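PDB 4C65: ochratoxinase from Aspergillus niger, which uses zinc to hydrolyse the amide bond of the mycotoxin ochratoxin A, yielding ochratoxin alpha and L-phenylalanine, and acts as a carboxypeptidase that favours C-terminal aromatic residues. Local coordinates for residues I35-V38 with D43-K46; Y164-P169 with V185-R190; V266-E271 with A314-K319. All coordinates share one frame; numbering follows the deposited sequence.

Contact 1 (I35-V38 with D43-K46); sequences IAFV and DIPK
Phe-37 reaches from the strand 35-38 to the loop 43-46 and makes every contact between them. The CH-pi contacts lie on one face of its ring. CD of Pro-45 stands 3.7 Å from the ring centroid, 17° off the normal, displaced toward the CG/CD1 side, and its nearest ring atom is Phe-37 CD1 at 3.6 Å. CA of Ile-44 lies over the same face, farther from the normal, 4.3 Å from the centroid of the Phe-37 ring. Proline suits this place because its ring carbon, bonded to nitrogen, offers slightly polarised C-H groups to the pi cloud, and its closed ring makes a compact partner.

Apolar side-chain contact is slighter. CG1 of Ile-44 meets Phe-37 CE2 at 4.0 Å, the two side chains crossing at about a right angle, while the rest of Ile-44 belongs to the buried interior, against Tyr-11, Ala-27 and Leu-49. CB of Phe-37 already heads for the loop, and CG anti to the backbone N (chi1 169°) carries the ring on out to Pro-45 and Ile-44.

Polar atoms contribute by proximity. The carbonyl O of Asp-43 comes within 3.5 Å of Phe-37 CZ, obliquely to the ring, and the CB of Asp-43 also touches that end. Its carboxylate turns off toward solvent, as suits a charged group on the surface, and OD2 makes a weak hydrogen bond to Ser-40 OG.

On the strand side, Ala-36 and Phe-37 stand opposite the single Val-29 of antiparallel strand 26-31, both bonded to it through the backbone: a classic beta bulge. Pro-45 is the N-cap residue of helix 46-51. The arrangement is thus a bulged beta hairpin whose second strand packs one aromatic ring against the loop leading into that helix, in the beta-sandwich domain of this amidohydrolase.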
loop_
_atom_site.group_PDB
_atom_site.type_symbol
_atom_site.label_atom_id
_atom_site.label_comp_id
_atom_site.label_asym_id
_atom_site.label_seq_id
_atom_site.Cartn_x
_atom_site.Cartn_y
_atom_site.Cartn_z
ATOM N N ILE A 35 45.467 14.336 26.014
ATOM C CA ILE A 35 46.446 15.310 26.378
ATOM C C ILE A 35 47.041 14.891 27.703
ATOM O O ILE A 35 46.337 14.793 28.693
ATOM C CB ILE A 35 45.811 16.706 26.520
ATOM C CG1 ILE A 35 45.321 17.187 25.140
ATOM C CG2 ILE A 35 46.821 17.689 27.114
ATOM C CD1 ILE A 35 44.276 18.275 25.194
ATOM N N ALA A 36 48.351 14.676 27.714
ATOM C CA ALA A 36 49.026 14.175 28.887
ATOM C C ALA A 36 49.533 15.283 29.798
ATOM O O ALA A 36 49.656 15.081 30.989
ATOM C CB ALA A 36 50.175 13.267 28.474
ATOM N N PHE A 37 49.853 16.438 29.230
ATOM C CA PHE A 37 50.382 17.550 30.008
ATOM C C PHE A 37 50.141 18.890 29.313
ATOM O O PHE A 37 50.278 18.999 28.089
ATOM C CB PHE A 37 51.891 17.374 30.234
ATOM C CG PHE A 37 52.574 18.600 30.807
ATOM C CD1 PHE A 37 52.548 18.841 32.174
ATOM C CD2 PHE A 37 53.233 19.514 29.974
ATOM C CE1 PHE A 37 53.175 19.950 32.712
ATOM C CE2 PHE A 37 53.865 20.629 30.503
ATOM C CZ PHE A 37 53.847 20.843 31.881
ATOM N N VAL A 38 49.826 19.906 30.113
ATOM C CA VAL A 38 49.816 21.272 29.647
ATOM C C VAL A 38 50.426 22.149 30.718
ATOM O O VAL A 38 50.138 22.010 31.893
ATOM C CB VAL A 38 48.399 21.772 29.366
ATOM C CG1 VAL A 38 48.423 23.211 28.878
ATOM C CG2 VAL A 38 47.720 20.887 28.334
ATOM N N ASP A 43 58.352 22.982 32.595
ATOM C CA ASP A 43 57.783 22.010 33.516
ATOM C C ASP A 43 57.384 20.686 32.892
ATOM O O ASP A 43 56.720 19.886 33.541
ATOM C CB ASP A 43 56.578 22.610 34.230
ATOM C CG ASP A 43 56.963 23.762 35.166
ATOM O OD1 ASP A 43 58.112 23.851 35.626
ATOM O OD2 ASP A 43 56.107 24.636 35.398
ATOM N N ILE A 44 57.778 20.438 31.648
ATOM C CA ILE A 44 57.428 19.181 30.998
ATOM C C ILE A 44 58.000 18.016 31.802
ATOM O O ILE A 44 59.193 17.951 31.988
ATOM C CB ILE A 44 57.988 19.106 29.561
ATOM C CG1 ILE A 44 57.444 20.249 28.689
ATOM C CG2 ILE A 44 57.615 17.775 28.900
ATOM C CD1 ILE A 44 58.310 20.560 27.490
ATOM N N PRO A 45 57.149 17.089 32.274
ATOM C CA PRO A 45 57.670 15.919 32.967
ATOM C C PRO A 45 58.741 15.219 32.124
ATOM O O PRO A 45 58.558 15.026 30.922
ATOM C CB PRO A 45 56.440 15.028 33.137
ATOM C CG PRO A 45 55.285 15.967 33.127
ATOM C CD PRO A 45 55.672 17.054 32.170
ATOM N N LYS A 46 59.852 14.861 32.760
ATOM C CA LYS A 46 61.000 14.338 32.048
ATOM C C LYS A 46 60.705 13.033 31.311
ATOM O O LYS A 46 61.371 12.724 30.317
ATOM C CB LYS A 46 62.193 14.125 33.005
ATOM C CG LYS A 46 62.800 15.318 33.704
ATOM C CD LYS A 46 62.643 16.571 32.896
ATOM C CE LYS A 46 63.130 17.766 33.723
ATOM N NZ LYS A 46 64.099 18.630 33.008
#

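Contact 2 (Y164-P169 with V185-R190); sequences YGVMNP and VEEVRR
Val-166 sits between two residues one helical turn apart, Glu-187 and Arg-190. Its CG1 lies anti to the carbonyl carbon (chi1 -56°), which puts CG2 between N and C, directed at the helix; CG2 packs on the CB of Glu-187 at 3.5 Å, the two side chains crossing obliquely, and CB touches Arg-190 CG. A beta-branched valine is compact enough to fit against the aliphatic parts of both charged residues.

Arg-190 bends at chi2 and chi3, bringing its guanidinium edge-on to the loop. NE donates to Val-166 O at 3.1 Å, with an N-H...O angle of 159°, and the oxygen lies near the guanidinium plane. NH1 and NH2 bridge to Asp-183 and Glu-187 of a second subunit.

Glu-187, extended beyond CG, carries its carboxylate past Val-166. A water joins OE1, at 2.9 Å, to Val-166 N, and OE1 also accepts from Asp-183 N. Met-167, folded back by its bends, sets CE 3.6 Å from OE2 of Glu-187.

Each subunit gives its Arg-190 to Glu-187 of one neighbouring subunit and its Glu-187 to Arg-190 of another, so the contact lies where subunits of the homooctamer join.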
loop_
_atom_site.group_PDB
_atom_site.type_symbol
_atom_site.label_atom_id
_atom_site.label_comp_id
_atom_site.label_asym_id
_atom_site.label_seq_id
_atom_site.Cartn_x
_atom_site.Cartn_y
_atom_site.Cartn_z
ATOM N N TYR A 164 9.145 11.556 4.642
ATOM C CA TYR A 164 9.729 11.863 5.946
ATOM C C TYR A 164 8.890 11.540 7.149
ATOM O O TYR A 164 9.328 11.756 8.266
ATOM C CB TYR A 164 10.098 13.337 5.984
ATOM C CG TYR A 164 11.089 13.741 4.928
ATOM C CD1 TYR A 164 12.185 12.963 4.646
ATOM C CD2 TYR A 164 10.948 14.929 4.230
ATOM C CE1 TYR A 164 13.121 13.353 3.693
ATOM C CE2 TYR A 164 11.865 15.325 3.254
ATOM C CZ TYR A 164 12.957 14.540 3.001
ATOM O OH TYR A 164 13.880 14.895 2.051
ATOM N N GLY A 165 7.677 11.048 6.939
ATOM C CA GLY A 165 6.776 10.720 8.035
ATOM C C GLY A 165 7.250 9.477 8.744
ATOM O O GLY A 165 8.121 8.765 8.240
ATOM N N VAL A 166 6.645 9.197 9.887
ATOM C CA VAL A 166 7.031 8.058 10.719
ATOM C C VAL A 166 5.982 6.951 10.687
ATOM O O VAL A 166 6.052 6.006 11.476
ATOM C CB VAL A 166 7.325 8.471 12.185
ATOM C CG1 VAL A 166 8.390 9.556 12.228
ATOM C CG2 VAL A 166 6.054 8.922 12.922
ATOM N N MET A 167 4.999 7.094 9.805
ATOM C CA MET A 167 4.054 6.015 9.498
ATOM C C MET A 167 4.515 5.330 8.197
ATOM O O MET A 167 5.405 5.848 7.488
ATOM C CB MET A 167 2.637 6.585 9.297
ATOM C CG MET A 167 2.448 7.367 7.974
ATOM S SD MET A 167 3.284 8.995 7.888
ATOM C CE MET A 167 2.233 9.940 8.991
ATOM N N ASN A 168 3.887 4.207 7.872
ATOM C CA ASN A 168 4.116 3.518 6.597
ATOM C C ASN A 168 5.555 3.146 6.303
ATOM O O ASN A 168 6.121 3.593 5.325
ATOM C CB ASN A 168 3.560 4.329 5.431
ATOM C CG ASN A 168 2.056 4.510 5.546
ATOM O OD1 ASN A 168 1.471 4.390 6.636
ATOM N ND2 ASN A 168 1.415 4.819 4.421
ATOM N N PRO A 169 6.137 2.321 7.158
ATOM C CA PRO A 169 7.424 1.791 6.836
ATOM C C PRO A 169 7.435 1.107 5.463
ATOM O O PRO A 169 6.455 0.480 5.053
ATOM C CB PRO A 169 7.690 0.799 7.982
ATOM C CG PRO A 169 6.368 0.478 8.543
ATOM C CD PRO A 169 5.596 1.746 8.394
ATOM N N VAL A 185 1.933 12.969 20.180
ATOM C CA VAL A 185 2.796 12.292 21.120
ATOM C C VAL A 185 3.268 10.926 20.611
ATOM O O VAL A 185 4.416 10.564 20.820
ATOM C CB VAL A 185 2.073 12.146 22.477
ATOM C CG1 VAL A 185 2.676 11.039 23.326
ATOM C CG2 VAL A 185 2.106 13.478 23.224
ATOM N N GLU A 186 2.377 10.154 20.000
ATOM C CA GLU A 186 2.722 8.805 19.563
ATOM C C GLU A 186 3.800 8.888 18.500
ATOM O O GLU A 186 4.841 8.251 18.606
ATOM C CB GLU A 186 1.498 8.041 19.024
ATOM C CG GLU A 186 0.321 7.933 19.990
ATOM C CD GLU A 186 0.709 7.338 21.342
ATOM O OE1 GLU A 186 1.003 6.121 21.409
ATOM O OE2 GLU A 186 0.705 8.085 22.340
ATOM N N GLU A 187 3.545 9.678 17.468
ATOM C CA GLU A 187 4.480 9.772 16.357
ATOM C C GLU A 187 5.812 10.376 16.775
ATOM O O GLU A 187 6.861 9.973 16.255
ATOM C CB GLU A 187 3.883 10.567 15.185
ATOM C CG GLU A 187 2.811 9.805 14.420
ATOM C CD GLU A 187 2.376 10.499 13.137
ATOM O OE1 GLU A 187 2.977 11.526 12.719
ATOM O OE2 GLU A 187 1.413 10.012 12.529
ATOM N N VAL A 188 5.801 11.330 17.694
ATOM C CA VAL A 188 7.068 11.991 18.039
ATOM C C VAL A 188 7.984 11.035 18.808
ATOM O O VAL A 188 9.215 11.170 18.725
ATOM C CB VAL A 188 6.951 13.355 18.751
ATOM C CG1 VAL A 188 6.288 14.389 17.858
ATOM C CG2 VAL A 188 6.224 13.235 20.073
ATOM N N ARG A 189 7.411 10.066 19.516
ATOM C CA ARG A 189 8.250 9.074 20.159
ATOM C C ARG A 189 9.042 8.339 19.109
ATOM O O ARG A 189 10.245 8.178 19.251
ATOM C CB ARG A 189 7.444 8.082 20.985
ATOM C CG ARG A 189 6.884 8.650 22.287
ATOM C CD ARG A 189 6.352 7.512 23.137
ATOM N NE ARG A 189 5.503 7.987 24.218
ATOM C CZ ARG A 189 5.947 8.481 25.359
ATOM N NH1 ARG A 189 7.252 8.638 25.573
ATOM N NH2 ARG A 189 5.063 8.852 26.282
ATOM N N ARG A 190 8.369 7.859 18.075
ATOM C CA ARG A 190 9.091 7.157 17.021
ATOM C C ARG A 190 10.101 8.078 16.342
ATOM O O ARG A 190 11.237 7.663 16.075
ATOM C CB ARG A 190 8.154 6.503 16.008
ATOM C CG ARG A 190 8.952 5.894 14.847
ATOM C CD ARG A 190 8.439 4.557 14.354
ATOM N NE ARG A 190 7.033 4.604 14.004
ATOM C CZ ARG A 190 6.086 3.844 14.534
ATOM N NH1 ARG A 190 6.339 2.954 15.475
ATOM N NH2 ARG A 190 4.844 3.996 14.128
HETATM O O HOH W 1 4.716 10.992 10.480
#

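Contact 3 (V266-E271 with A314-K319); sequences VSYADE and ADSHLK
The ring of Tyr-268 takes Ser-316 CB over one face, 4.1 Å from the centroid, and the imidazole of His-317 receives Ser-267 OG at its edge, near the ring plane, 3.3 Å from CD2. This is a beta-alpha loop of the TIM barrel, following strand 262-263 and leading into helix 271-280; its type I turn from Val-266 to Ala-269 packs on helix 304-327.

The His-317 ring swings out on the side opposite its own backbone N (chi1 -179°), which brings CD2 to Ser-267, and its nitrogens are used elsewhere: NE2 with Ala-286 O, ND1 with Arg-288. Histidine suits a buried place with polar partners on several sides of one ring. Ser-267 OG in turn pairs with ND1 of His-247, and serine is small enough for the backbones to approach to 4.0 Å between the CA atoms of Ser-267 and His-317.

Tyr-268 starts away from the helix, yet its ring returns to it, CE1 lying 3.3 Å from Ser-316 OG, a hydroxyl already bonded to Ala-312 O.

The backbones meet at Ser-267 O, 3.5 Å from the CA of His-317 in a CA-H...O contact. Beside it, a water donates to Ala-269 O at 3.2 Å and to Ser-316 O at 3.0 Å.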
loop_
_atom_site.group_PDB
_atom_site.type_symbol
_atom_site.label_atom_id
_atom_site.label_comp_id
_atom_site.label_asym_id
_atom_site.label_seq_id
_atom_site.Cartn_x
_atom_site.Cartn_y
_atom_site.Cartn_z
ATOM N N VAL A 266 17.463 32.107 18.614
ATOM C CA VAL A 266 16.974 32.739 19.825
ATOM C C VAL A 266 16.731 34.221 19.623
ATOM O O VAL A 266 16.932 35.023 20.531
ATOM C CB VAL A 266 17.919 32.519 21.021
ATOM C CG1 VAL A 266 17.099 32.239 22.265
ATOM C CG2 VAL A 266 18.863 31.348 20.801
ATOM N N SER A 267 16.198 34.563 18.459
ATOM C CA SER A 267 16.101 35.952 18.007
ATOM C C SER A 267 15.341 36.925 18.916
ATOM O O SER A 267 15.601 38.126 18.867
ATOM C CB SER A 267 15.486 35.990 16.601
ATOM O OG SER A 267 16.237 35.173 15.729
ATOM N N TYR A 268 14.385 36.442 19.707
ATOM C CA TYR A 268 13.604 37.342 20.570
ATOM C C TYR A 268 13.856 37.072 22.050
ATOM O O TYR A 268 12.988 37.289 22.892
ATOM C CB TYR A 268 12.095 37.269 20.206
ATOM C CG TYR A 268 11.798 37.937 18.898
ATOM C CD1 TYR A 268 11.509 39.303 18.837
ATOM C CD2 TYR A 268 11.860 37.230 17.720
ATOM C CE1 TYR A 268 11.269 39.928 17.625
ATOM C CE2 TYR A 268 11.641 37.849 16.506
ATOM C CZ TYR A 268 11.345 39.195 16.467
ATOM O OH TYR A 268 11.123 39.780 15.254
ATOM N N ALA A 269 15.046 36.573 22.357
ATOM C CA ALA A 269 15.464 36.426 23.740
ATOM C C ALA A 269 15.537 37.792 24.380
ATOM O O ALA A 269 16.122 38.709 23.823
ATOM C CB ALA A 269 16.807 35.747 23.824
ATOM N N ASP A 270 14.924 37.929 25.544
ATOM C CA ASP A 270 14.953 39.172 26.297
ATOM C C ASP A 270 15.442 38.843 27.691
ATOM O O ASP A 270 15.900 37.722 27.926
ATOM C CB ASP A 270 13.566 39.799 26.345
ATOM C CG ASP A 270 12.523 38.872 26.925
ATOM O OD1 ASP A 270 12.857 37.772 27.405
ATOM O OD2 ASP A 270 11.329 39.260 26.898
ATOM N N GLU A 271 15.350 39.799 28.616
ATOM C CA GLU A 271 15.863 39.600 29.962
ATOM C C GLU A 271 15.323 38.332 30.613
ATOM O O GLU A 271 16.086 37.575 31.194
ATOM C CB GLU A 271 15.618 40.813 30.843
ATOM C CG GLU A 271 16.364 40.667 32.153
ATOM C CD GLU A 271 16.194 41.804 33.156
ATOM O OE1 GLU A 271 15.765 42.944 32.834
ATOM O OE2 GLU A 271 16.500 41.554 34.349
ATOM N N ALA A 314 16.445 40.861 12.372
ATOM C CA ALA A 314 17.901 41.015 12.485
ATOM C C ALA A 314 18.296 41.909 13.663
ATOM O O ALA A 314 19.173 41.549 14.415
ATOM C CB ALA A 314 18.478 41.565 11.189
ATOM N N ASP A 315 17.587 43.023 13.857
ATOM C CA ASP A 315 17.819 43.911 15.001
ATOM C C ASP A 315 17.509 43.262 16.330
ATOM O O ASP A 315 18.332 43.327 17.243
ATOM C CB ASP A 315 16.998 45.196 14.893
ATOM C CG ASP A 315 17.395 46.024 13.706
ATOM O OD1 ASP A 315 18.387 45.667 13.086
ATOM O OD2 ASP A 315 16.696 46.964 13.321
ATOM N N SER A 316 16.338 42.638 16.452
ATOM C CA SER A 316 15.999 41.884 17.659
ATOM C C SER A 316 17.031 40.822 17.948
ATOM O O SER A 316 17.474 40.669 19.083
ATOM C CB SER A 316 14.657 41.200 17.523
ATOM O OG SER A 316 13.687 42.139 17.113
ATOM N N HIS A 317 17.408 40.081 16.911
ATOM C CA HIS A 317 18.400 39.014 17.034
ATOM C C HIS A 317 19.726 39.557 17.568
ATOM O O HIS A 317 20.344 38.933 18.430
ATOM C CB HIS A 317 18.611 38.317 15.683
ATOM C CG HIS A 317 19.604 37.201 15.729
ATOM N ND1 HIS A 317 20.958 37.411 15.592
ATOM C CD2 HIS A 317 19.445 35.872 15.905
ATOM C CE1 HIS A 317 21.596 36.263 15.687
ATOM N NE2 HIS A 317 20.699 35.309 15.879
ATOM N N LEU A 318 20.140 40.723 17.078
ATOM C CA LEU A 318 21.376 41.357 17.526
ATOM C C LEU A 318 21.273 41.720 19.009
ATOM O O LEU A 318 22.182 41.399 19.777
ATOM C CB LEU A 318 21.696 42.605 16.695
ATOM C CG LEU A 318 23.029 43.303 17.024
ATOM C CD1 LEU A 318 24.200 42.373 16.738
ATOM C CD2 LEU A 318 23.164 44.627 16.273
ATOM N N LYS A 319 20.177 42.386 19.406
ATOM C CA LYS A 319 19.968 42.774 20.819
ATOM C C LYS A 319 19.923 41.569 21.718
ATOM O O LYS A 319 20.513 41.579 22.795
ATOM C CB LYS A 319 18.656 43.514 21.041
ATOM C CG LYS A 319 18.534 44.897 20.428
ATOM C CD LYS A 319 17.251 45.605 20.928
ATOM C CE LYS A 319 17.001 46.900 20.176
ATOM N NZ LYS A 319 16.517 48.057 21.005
HETATM O O HOH W 2 15.804 40.939 21.513
#

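In the fold
The three contacts lie in series along the chain and none touches another. Contact 1 belongs to the beta-sandwich. Its centre is about 51 Å from that of contact 2, across the centre of the chain, and about 44 Å from that of contact 3. Contacts 2 and 3 both belong to the amidohydrolase part of the chain, yet their nearest atoms are about 21 Å apart. Contact 3 alone adjoins the metal centre: the side chain of Ser-267 is about 4 Å from that of the zinc ligand His-265 and about 8 Å from that of His-245. Contact 2 instead faces other subunits, whereas contacts 1 and 3 are touched by none.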